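Local coordinates for uncharacterized protein (Legionella pneumophila subsp. pneumophila str. Philadelphia 1, PDB 4RXV) that has no established function but probably acts as a Legionella effector, this N-terminal fragment holding a RavJ-type domain related to clan CA cysteine peptidases, at residues E161-G166 with R196-A201; Q7-R12 with G111-D116; D124-G129 with S149-P154. One frame throughout, in Å; residues are numbered along the deposited sequence.

Interaction 1: E161-G166 with R196-A201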
loop_
_atom_site.group_PDB
_atom_site.type_symbol
_atom_site.label_atom_id
_atom_site.label_comp_id
_atom_site.label_asym_id
_atom_site.label_seq_id
_atom_site.Cartn_x
_atom_site.Cartn_y
_atom_site.Cartn_z
ATOM N N GLU A 161 10.035 19.428 5.000
ATOM C CA GLU A 161 10.212 20.695 4.286
ATOM C C GLU A 161 10.349 20.507 2.773
ATOM O O GLU A 161 10.356 21.487 2.033
ATOM C CB GLU A 161 11.378 21.524 4.851
ATOM C CG GLU A 161 12.755 21.001 4.531
ATOM C CD GLU A 161 13.207 19.909 5.479
ATOM O OE1 GLU A 161 14.408 19.556 5.438
ATOM O OE2 GLU A 161 12.375 19.407 6.266
ATOM N N VAL A 162 10.452 19.258 2.319
ATOM C CA VAL A 162 10.435 18.969 0.880
ATOM C C VAL A 162 9.273 18.017 0.523
ATOM O O VAL A 162 9.319 17.305 -0.472
ATOM C CB VAL A 162 11.828 18.453 0.372
ATOM C CG1 VAL A 162 12.884 19.552 0.513
ATOM C CG2 VAL A 162 12.286 17.211 1.099
ATOM N N PHE A 163 8.211 18.052 1.334
ATOM C CA PHE A 163 6.992 17.245 1.129
ATOM C C PHE A 163 5.910 18.178 0.558
ATOM O O PHE A 163 5.453 19.084 1.252
ATOM C CB PHE A 163 6.566 16.692 2.480
ATOM C CG PHE A 163 5.576 15.554 2.439
ATOM C CD1 PHE A 163 5.937 14.301 2.006
ATOM C CD2 PHE A 163 4.306 15.719 2.957
ATOM C CE1 PHE A 163 5.035 13.255 2.041
ATOM C CE2 PHE A 163 3.405 14.657 3.006
ATOM C CZ PHE A 163 3.776 13.440 2.568
ATOM N N PRO A 164 5.497 17.976 -0.707
ATOM C CA PRO A 164 4.637 18.977 -1.347
ATOM C C PRO A 164 3.289 19.174 -0.682
ATOM O O PRO A 164 2.712 18.207 -0.173
ATOM C CB PRO A 164 4.429 18.405 -2.748
ATOM C CG PRO A 164 5.631 17.584 -2.988
ATOM C CD PRO A 164 5.959 16.968 -1.672
ATOM N N ILE A 165 2.796 20.412 -0.742
ATOM C CA ILE A 165 1.430 20.732 -0.361
ATOM C C ILE A 165 0.500 19.859 -1.172
ATOM O O ILE A 165 0.654 19.736 -2.382
ATOM C CB ILE A 165 1.078 22.231 -0.658
ATOM C CG1 ILE A 165 1.911 23.169 0.208
ATOM C CG2 ILE A 165 -0.409 22.513 -0.429
ATOM C CD1 ILE A 165 1.811 24.637 -0.192
ATOM N N GLY A 166 -0.464 19.237 -0.513
ATOM C CA GLY A 166 -1.449 18.450 -1.221
ATOM C C GLY A 166 -1.080 16.981 -1.368
ATOM O O GLY A 166 -1.835 16.212 -1.942
ATOM N N ARG A 196 4.375 10.187 13.023
ATOM C CA ARG A 196 5.633 10.528 13.674
ATOM C C ARG A 196 6.828 9.707 13.189
ATOM O O ARG A 196 7.962 10.010 13.549
ATOM C CB ARG A 196 5.503 10.434 15.188
ATOM C CG ARG A 196 4.442 11.347 15.741
ATOM C CD ARG A 196 4.827 12.812 15.621
ATOM N NE ARG A 196 3.717 13.679 16.003
ATOM C CZ ARG A 196 3.052 14.498 15.185
ATOM N NH1 ARG A 196 3.386 14.615 13.902
ATOM N NH2 ARG A 196 2.045 15.222 15.659
ATOM N N SER A 197 6.574 8.671 12.399
ATOM C CA SER A 197 7.642 7.884 11.808
ATOM C C SER A 197 7.718 8.073 10.301
ATOM O O SER A 197 8.515 7.417 9.645
ATOM C CB SER A 197 7.445 6.410 12.117
ATOM O OG SER A 197 6.299 5.913 11.479
ATOM N N LEU A 198 6.900 8.973 9.757
ATOM C CA LEU A 198 6.857 9.205 8.310
ATOM C C LEU A 198 8.204 9.673 7.776
ATOM O O LEU A 198 8.712 9.141 6.796
ATOM C CB LEU A 198 5.759 10.231 8.004
ATOM C CG LEU A 198 5.583 10.694 6.556
ATOM C CD1 LEU A 198 5.350 9.525 5.640
ATOM C CD2 LEU A 198 4.442 11.679 6.472
ATOM N N PHE A 199 8.786 10.655 8.446
ATOM C CA PHE A 199 10.075 11.235 8.050
ATOM C C PHE A 199 11.149 10.861 9.070
ATOM O O PHE A 199 10.851 10.762 10.269
ATOM C CB PHE A 199 9.983 12.761 7.959
ATOM C CG PHE A 199 8.898 13.249 7.061
ATOM C CD1 PHE A 199 8.900 12.962 5.716
ATOM C CD2 PHE A 199 7.843 13.974 7.582
ATOM C CE1 PHE A 199 7.878 13.389 4.905
ATOM C CE2 PHE A 199 6.831 14.415 6.770
ATOM C CZ PHE A 199 6.854 14.136 5.425
ATOM N N PRO A 200 12.408 10.682 8.625
ATOM C CA PRO A 200 12.884 10.802 7.242
ATOM C C PRO A 200 12.517 9.578 6.417
ATOM O O PRO A 200 12.319 8.471 6.938
ATOM C CB PRO A 200 14.399 10.884 7.409
ATOM C CG PRO A 200 14.657 10.089 8.625
ATOM C CD PRO A 200 13.519 10.411 9.546
ATOM N N ALA A 201 12.445 9.788 5.109
ATOM C CA ALA A 201 12.090 8.736 4.173
ATOM C C ALA A 201 13.025 8.772 2.982
ATOM O O ALA A 201 13.767 9.741 2.799
ATOM C CB ALA A 201 10.621 8.886 3.722
#

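Interaction 2: Q7-R12 with G111-D116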
loop_
_atom_site.group_PDB
_atom_site.type_symbol
_atom_site.label_atom_id
_atom_site.label_comp_id
_atom_site.label_asym_id
_atom_site.label_seq_id
_atom_site.Cartn_x
_atom_site.Cartn_y
_atom_site.Cartn_z
ATOM N N GLN A 7 -11.933 11.840 -1.769
ATOM C CA GLN A 7 -12.969 10.896 -1.339
ATOM C C GLN A 7 -13.117 9.721 -2.305
ATOM O O GLN A 7 -13.286 8.581 -1.868
ATOM C CB GLN A 7 -14.324 11.604 -1.191
ATOM C CG GLN A 7 -15.466 10.651 -0.830
ATOM C CD GLN A 7 -16.816 11.330 -0.825
ATOM O OE1 GLN A 7 -17.343 11.690 -1.876
ATOM N NE2 GLN A 7 -17.386 11.503 0.361
ATOM N N GLN A 8 -13.116 9.997 -3.613
ATOM C CA GLN A 8 -13.266 8.925 -4.603
ATOM C C GLN A 8 -12.026 8.038 -4.666
ATOM O O GLN A 8 -12.146 6.857 -4.925
ATOM C CB GLN A 8 -13.607 9.464 -5.996
ATOM C CG GLN A 8 -15.108 9.701 -6.233
ATOM C CD GLN A 8 -15.704 10.666 -5.251
ATOM O OE1 GLN A 8 -15.359 11.854 -5.240
ATOM N NE2 GLN A 8 -16.609 10.174 -4.417
ATOM N N ILE A 9 -10.844 8.613 -4.444
ATOM C CA ILE A 9 -9.617 7.821 -4.401
ATOM C C ILE A 9 -9.688 6.889 -3.190
ATOM O O ILE A 9 -9.397 5.673 -3.280
ATOM C CB ILE A 9 -8.372 8.713 -4.352
ATOM C CG1 ILE A 9 -8.308 9.598 -5.599
ATOM C CG2 ILE A 9 -7.113 7.851 -4.221
ATOM C CD1 ILE A 9 -7.187 10.606 -5.576
ATOM N N GLN A 10 -10.093 7.428 -2.050
ATOM C CA GLN A 10 -10.220 6.618 -0.851
ATOM C C GLN A 10 -11.243 5.507 -1.042
ATOM O O GLN A 10 -11.025 4.369 -0.625
ATOM C CB GLN A 10 -10.586 7.504 0.336
ATOM C CG GLN A 10 -10.709 6.777 1.652
ATOM C CD GLN A 10 -10.949 7.745 2.771
ATOM O OE1 GLN A 10 -10.019 8.216 3.436
ATOM N NE2 GLN A 10 -12.180 8.123 2.932
ATOM N N GLU A 11 -12.360 5.819 -1.686
ATOM C CA GLU A 11 -13.372 4.804 -1.952
ATOM C C GLU A 11 -12.813 3.682 -2.823
ATOM O O GLU A 11 -13.060 2.515 -2.553
ATOM C CB GLU A 11 -14.612 5.422 -2.584
ATOM C CG GLU A 11 -15.463 6.202 -1.592
ATOM C CD GLU A 11 -15.920 5.352 -0.389
ATOM O OE1 GLU A 11 -16.267 4.156 -0.604
ATOM O OE2 GLU A 11 -15.915 5.867 0.774
ATOM N N ARG A 12 -12.041 4.027 -3.854
ATOM C CA ARG A 12 -11.425 3.024 -4.714
ATOM C C ARG A 12 -10.503 2.107 -3.882
ATOM O O ARG A 12 -10.471 0.897 -4.096
ATOM C CB ARG A 12 -10.633 3.682 -5.835
ATOM C CG ARG A 12 -9.796 2.711 -6.664
ATOM C CD ARG A 12 -10.658 1.707 -7.428
ATOM N NE ARG A 12 -9.871 0.735 -8.169
ATOM C CZ ARG A 12 -9.498 -0.438 -7.692
ATOM N NH1 ARG A 12 -9.787 -0.792 -6.453
ATOM N NH2 ARG A 12 -8.812 -1.250 -8.461
ATOM N N GLY A 111 -0.132 0.138 -7.477
ATOM C CA GLY A 111 -0.738 -0.423 -8.675
ATOM C C GLY A 111 -2.164 0.022 -8.886
ATOM O O GLY A 111 -2.534 0.412 -9.997
ATOM N N VAL A 112 -2.973 -0.022 -7.834
ATOM C CA VAL A 112 -4.358 0.433 -7.921
ATOM C C VAL A 112 -4.428 1.869 -8.438
ATOM O O VAL A 112 -5.257 2.197 -9.282
ATOM C CB VAL A 112 -5.053 0.290 -6.552
ATOM C CG1 VAL A 112 -6.383 0.997 -6.522
ATOM C CG2 VAL A 112 -5.203 -1.195 -6.173
ATOM N N LEU A 113 -3.578 2.725 -7.897
ATOM C CA LEU A 113 -3.600 4.137 -8.240
ATOM C C LEU A 113 -3.055 4.402 -9.634
ATOM O O LEU A 113 -3.606 5.215 -10.366
ATOM C CB LEU A 113 -2.818 4.915 -7.199
ATOM C CG LEU A 113 -3.422 4.809 -5.807
ATOM C CD1 LEU A 113 -2.418 5.298 -4.764
ATOM C CD2 LEU A 113 -4.755 5.472 -5.684
ATOM N N LEU A 114 -1.988 3.713 -10.019
ATOM C CA LEU A 114 -1.397 3.852 -11.343
ATOM C C LEU A 114 -2.343 3.353 -12.425
ATOM O O LEU A 114 -2.216 3.729 -13.580
ATOM C CB LEU A 114 -0.031 3.140 -11.403
ATOM C CG LEU A 114 1.095 3.900 -10.687
ATOM C CD1 LEU A 114 2.255 3.005 -10.357
ATOM C CD2 LEU A 114 1.562 5.082 -11.505
ATOM N N ASP A 115 -3.256 2.458 -12.071
ATOM C CA ASP A 115 -4.187 1.871 -13.020
ATOM C C ASP A 115 -5.390 2.764 -13.277
ATOM O O ASP A 115 -6.195 2.429 -14.118
ATOM C CB ASP A 115 -4.671 0.520 -12.496
ATOM C CG ASP A 115 -5.400 -0.273 -13.541
ATOM O OD1 ASP A 115 -4.811 -0.512 -14.608
ATOM O OD2 ASP A 115 -6.566 -0.645 -13.291
ATOM N N ASP A 116 -5.517 3.868 -12.549
ATOM C CA ASP A 116 -6.681 4.746 -12.646
ATOM C C ASP A 116 -6.407 5.944 -13.556
ATOM O O ASP A 116 -5.523 6.744 -13.299
ATOM C CB ASP A 116 -7.056 5.231 -11.246
ATOM C CG ASP A 116 -8.359 5.995 -11.216
ATOM O OD1 ASP A 116 -8.431 7.068 -11.845
ATOM O OD2 ASP A 116 -9.310 5.535 -10.541
HETATM O O HOH W 1 -7.992 1.986 -10.005
#

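Interaction 3: D124-G129 with S149-P154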
loop_
_atom_site.group_PDB
_atom_site.type_symbol
_atom_site.label_atom_id
_atom_site.label_comp_id
_atom_site.label_asym_id
_atom_site.label_seq_id
_atom_site.Cartn_x
_atom_site.Cartn_y
_atom_site.Cartn_z
ATOM N N ASP A 124 0.897 12.579 -9.527
ATOM C CA ASP A 124 1.977 11.629 -9.738
ATOM C C ASP A 124 1.996 10.664 -8.546
ATOM O O ASP A 124 1.470 10.972 -7.468
ATOM C CB ASP A 124 3.320 12.358 -9.858
ATOM C CG ASP A 124 3.378 13.320 -11.026
ATOM O OD1 ASP A 124 3.040 12.906 -12.147
ATOM O OD2 ASP A 124 3.822 14.481 -10.835
ATOM N N VAL A 125 2.588 9.481 -8.743
ATOM C CA VAL A 125 2.640 8.449 -7.713
ATOM C C VAL A 125 4.082 8.250 -7.324
ATOM O O VAL A 125 4.966 8.237 -8.183
ATOM C CB VAL A 125 2.018 7.140 -8.230
ATOM C CG1 VAL A 125 2.138 6.038 -7.191
ATOM C CG2 VAL A 125 0.554 7.347 -8.561
ATOM N N ALA A 126 4.336 8.098 -6.032
ATOM C CA ALA A 126 5.672 7.766 -5.562
ATOM C C ALA A 126 5.576 6.649 -4.543
ATOM O O ALA A 126 4.537 6.459 -3.903
ATOM C CB ALA A 126 6.366 8.969 -4.957
ATOM N N VAL A 127 6.659 5.918 -4.385
ATOM C CA VAL A 127 6.763 4.905 -3.327
ATOM C C VAL A 127 8.019 5.203 -2.541
ATOM O O VAL A 127 9.093 5.421 -3.130
ATOM C CB VAL A 127 6.784 3.474 -3.905
ATOM C CG1 VAL A 127 6.883 2.436 -2.770
ATOM C CG2 VAL A 127 5.551 3.225 -4.749
ATOM N N ILE A 128 7.874 5.260 -1.238
ATOM C CA ILE A 128 8.932 5.674 -0.338
ATOM C C ILE A 128 9.178 4.625 0.734
ATOM O O ILE A 128 8.282 3.893 1.154
ATOM C CB ILE A 128 8.608 7.042 0.346
ATOM C CG1 ILE A 128 7.467 6.915 1.369
ATOM C CG2 ILE A 128 8.291 8.098 -0.713
ATOM C CD1 ILE A 128 7.167 8.216 2.153
ATOM N N GLY A 129 10.430 4.552 1.165
ATOM C CA GLY A 129 10.782 3.816 2.365
ATOM C C GLY A 129 10.715 4.753 3.538
ATOM O O GLY A 129 11.272 5.852 3.528
ATOM N N SER A 149 5.266 18.032 -8.962
ATOM C CA SER A 149 6.176 17.745 -7.853
ATOM C C SER A 149 7.360 16.858 -8.250
ATOM O O SER A 149 7.214 15.932 -9.039
ATOM C CB SER A 149 5.422 17.056 -6.712
ATOM O OG SER A 149 4.278 17.793 -6.319
ATOM N N ARG A 150 8.528 17.140 -7.681
ATOM C CA ARG A 150 9.667 16.237 -7.785
ATOM C C ARG A 150 10.216 16.045 -6.390
ATOM O O ARG A 150 10.658 17.002 -5.740
ATOM C CB ARG A 150 10.757 16.805 -8.686
ATOM N N LEU A 151 10.179 14.819 -5.920
ATOM C CA LEU A 151 10.652 14.532 -4.601
ATOM C C LEU A 151 12.148 14.349 -4.683
ATOM O O LEU A 151 12.685 14.073 -5.754
ATOM C CB LEU A 151 9.989 13.258 -4.091
ATOM C CG LEU A 151 8.460 13.327 -4.029
ATOM C CD1 LEU A 151 7.913 11.989 -3.577
ATOM C CD2 LEU A 151 7.978 14.451 -3.125
ATOM N N PRO A 152 12.828 14.467 -3.551
ATOM C CA PRO A 152 14.261 14.176 -3.536
ATOM C C PRO A 152 14.552 12.753 -3.958
ATOM O O PRO A 152 13.785 11.847 -3.639
ATOM C CB PRO A 152 14.648 14.406 -2.071
ATOM C CG PRO A 152 13.374 14.328 -1.311
ATOM C CD PRO A 152 12.293 14.774 -2.217
ATOM N N GLN A 153 15.683 12.563 -4.622
ATOM C CA GLN A 153 16.165 11.254 -5.009
ATOM C C GLN A 153 17.270 10.783 -4.071
ATOM O O GLN A 153 18.061 11.607 -3.585
ATOM C CB GLN A 153 16.736 11.306 -6.419
ATOM C CG GLN A 153 15.728 11.658 -7.459
ATOM C CD GLN A 153 16.402 11.847 -8.796
ATOM O OE1 GLN A 153 16.244 11.039 -9.707
ATOM N NE2 GLN A 153 17.186 12.903 -8.904
ATOM N N PRO A 154 17.354 9.460 -3.854
ATOM C CA PRO A 154 18.442 8.972 -3.005
ATOM C C PRO A 154 19.803 9.422 -3.550
ATOM O O PRO A 154 20.021 9.433 -4.754
ATOM C CB PRO A 154 18.287 7.455 -3.088
ATOM C CG PRO A 154 16.802 7.253 -3.366
ATOM C CD PRO A 154 16.465 8.376 -4.309
#

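Interaction 1: E161-G166 with R196-A201
Leu-198 makes the first touch on Phe-163, and a light one: its CD2 comes obliquely to CZ of the ring at 4.3 Å. The same leucine also works within its own segment, because its CG lies 3.7 Å above the centre of the Phe-199 ring and so backs one face of it. Phe-199 then carries most of the contact. Its CZ leads the approach, standing over a face of the Phe-163 ring near the rim, 3.5 Å from Phe-163 CD1. The ring planes meet at 79° with centroids 5.0 Å apart, a T-shaped stack in which Phe-199 supplies the edge and Phe-163 the face. Phe-163 can offer that face because its CG is anti to the backbone N (chi1 -164°). After Phe-199 a cis peptide bond leads into Pro-200, and the chain turns toward Ala-201 and strand 202-206. The contact thus clips together two loops, one leading into strand 168-170 and the other into strand 202-206, the outermost strands of the antiparallel sheet. Beneath it lie the middle strands: Leu-198 rests on Ile-128 and Ile-141, Phe-163 on Leu-143, on the sheet face turned away from helix 105-114.

Interaction 2: Q7-R12 with G111-D116
Arg-12 lays one face of its guanidinium over the CG1 methyl of Val-112, which stands 3.6 Å from CZ and beneath the centre of the flat group. The two side chains come from opposite directions. Arg-12 CG, anti to the backbone N (chi1 172°), rests 3.8 Å from Val-112 CG1, and a bend at chi2 (64°) turns the rest of the chain so that the guanidinium lies over the same methyl. Stacked this way, the guanidinium leaves its N-H groups for other partners. A water accepts from Arg-12 NE at 2.9 Å and donates to Val-112 O at 2.8 Å, a carbonyl near the end of its helix, which also takes a weak bond from Asp-115 N. NH1 forms a salt bridge with Glu-16. The contact packs helix 6-14 on the C-terminal part of helix 105-114, which itself lies against the antiparallel sheet, a helix-on-sheet layout consistent with the papain-like folds of clan CA. One turn back along helix 6-14, the character changes to purely apolar. Ile-9 and Leu-113 cross at about a right angle, with Ile-9 CG2 3.7 Å from Leu-113 CD2. Ile-119 of helix 117-122 and Leu-144 of strand 136-146 each touch both of them.

Interaction 3: D124-G129 with S149-P154
Ala-126 and Leu-151 form the close-packed point of this contact: the CB methyl of the strand residue meets CD1 of the leucine at 3.7 Å. Leu-151 reaches down because its CG lies anti to the carbonyl carbon (chi1 -59°) and its CD1 anti to CA (chi2 177°), an extended chain that carries that methyl to the sheet. The small alanine side chain lets the leucine settle close to the strand, and both residues are buried. Val-203 of the outermost strand 202-206 also presses on Leu-151, while the leucine's backbone N is tied to Gln-206 OE1. The loop therefore drapes over the face of the antiparallel sheet remote from helix 105-114; Val-125 and Val-127, the intervening residues of the strand, turn to that helix instead.

Toward Ser-149 the fit is looser. Asp-124 OD2 comes no nearer than 4.1 Å to Ser-149 O, and since both are acceptor oxygens they merely lie near each other. Each residue has a polar partner at the end of strand 136-146 or just past it: Asp-124 OD1 forms a salt bridge with Lys-147, and Ser-149 OG bonds to Pro-146 O. Arg-150 points its CB away from the strand, and its side chain could not be modelled beyond that atom, which suggests mobility. Further on, the loop rises from strand 123-133, and Gln-153 and Pro-154 are exposed.

Between 124-129 and 149-154 themselves, then, adhesion is apolar: dispersion and the burial of one leucine hold the middle. The polar ties come from residues beside the two segments, the salt bridge to Lys-147 holding Asp-124 OD1, Pro-146 O holding Ser-149 OG and Gln-206 holding Leu-151 N.

Interactions 1 and 3 work on the same side of the antiparallel sheet, their centres about 10 Å apart, and they touch: Pro-164 lies against Leu-151 and Ser-149, and Ala-201 against Ile-128 and Gly-129. Interaction 2 is on the helical side, joined to interaction 3 where Leu-114 meets Val-125. It is buried and closest to the centre of the chain, yet it alone mixes apolar packing with a charged group and a bridging water. Interaction 1, only partly buried, pairs aromatic rings between two loops; interaction 3, buried and mainly aliphatic, sets a loop on a central strand, with polar groups beside it that bond to neighbouring residues. Between them, helices and loops cover both faces of the sheet.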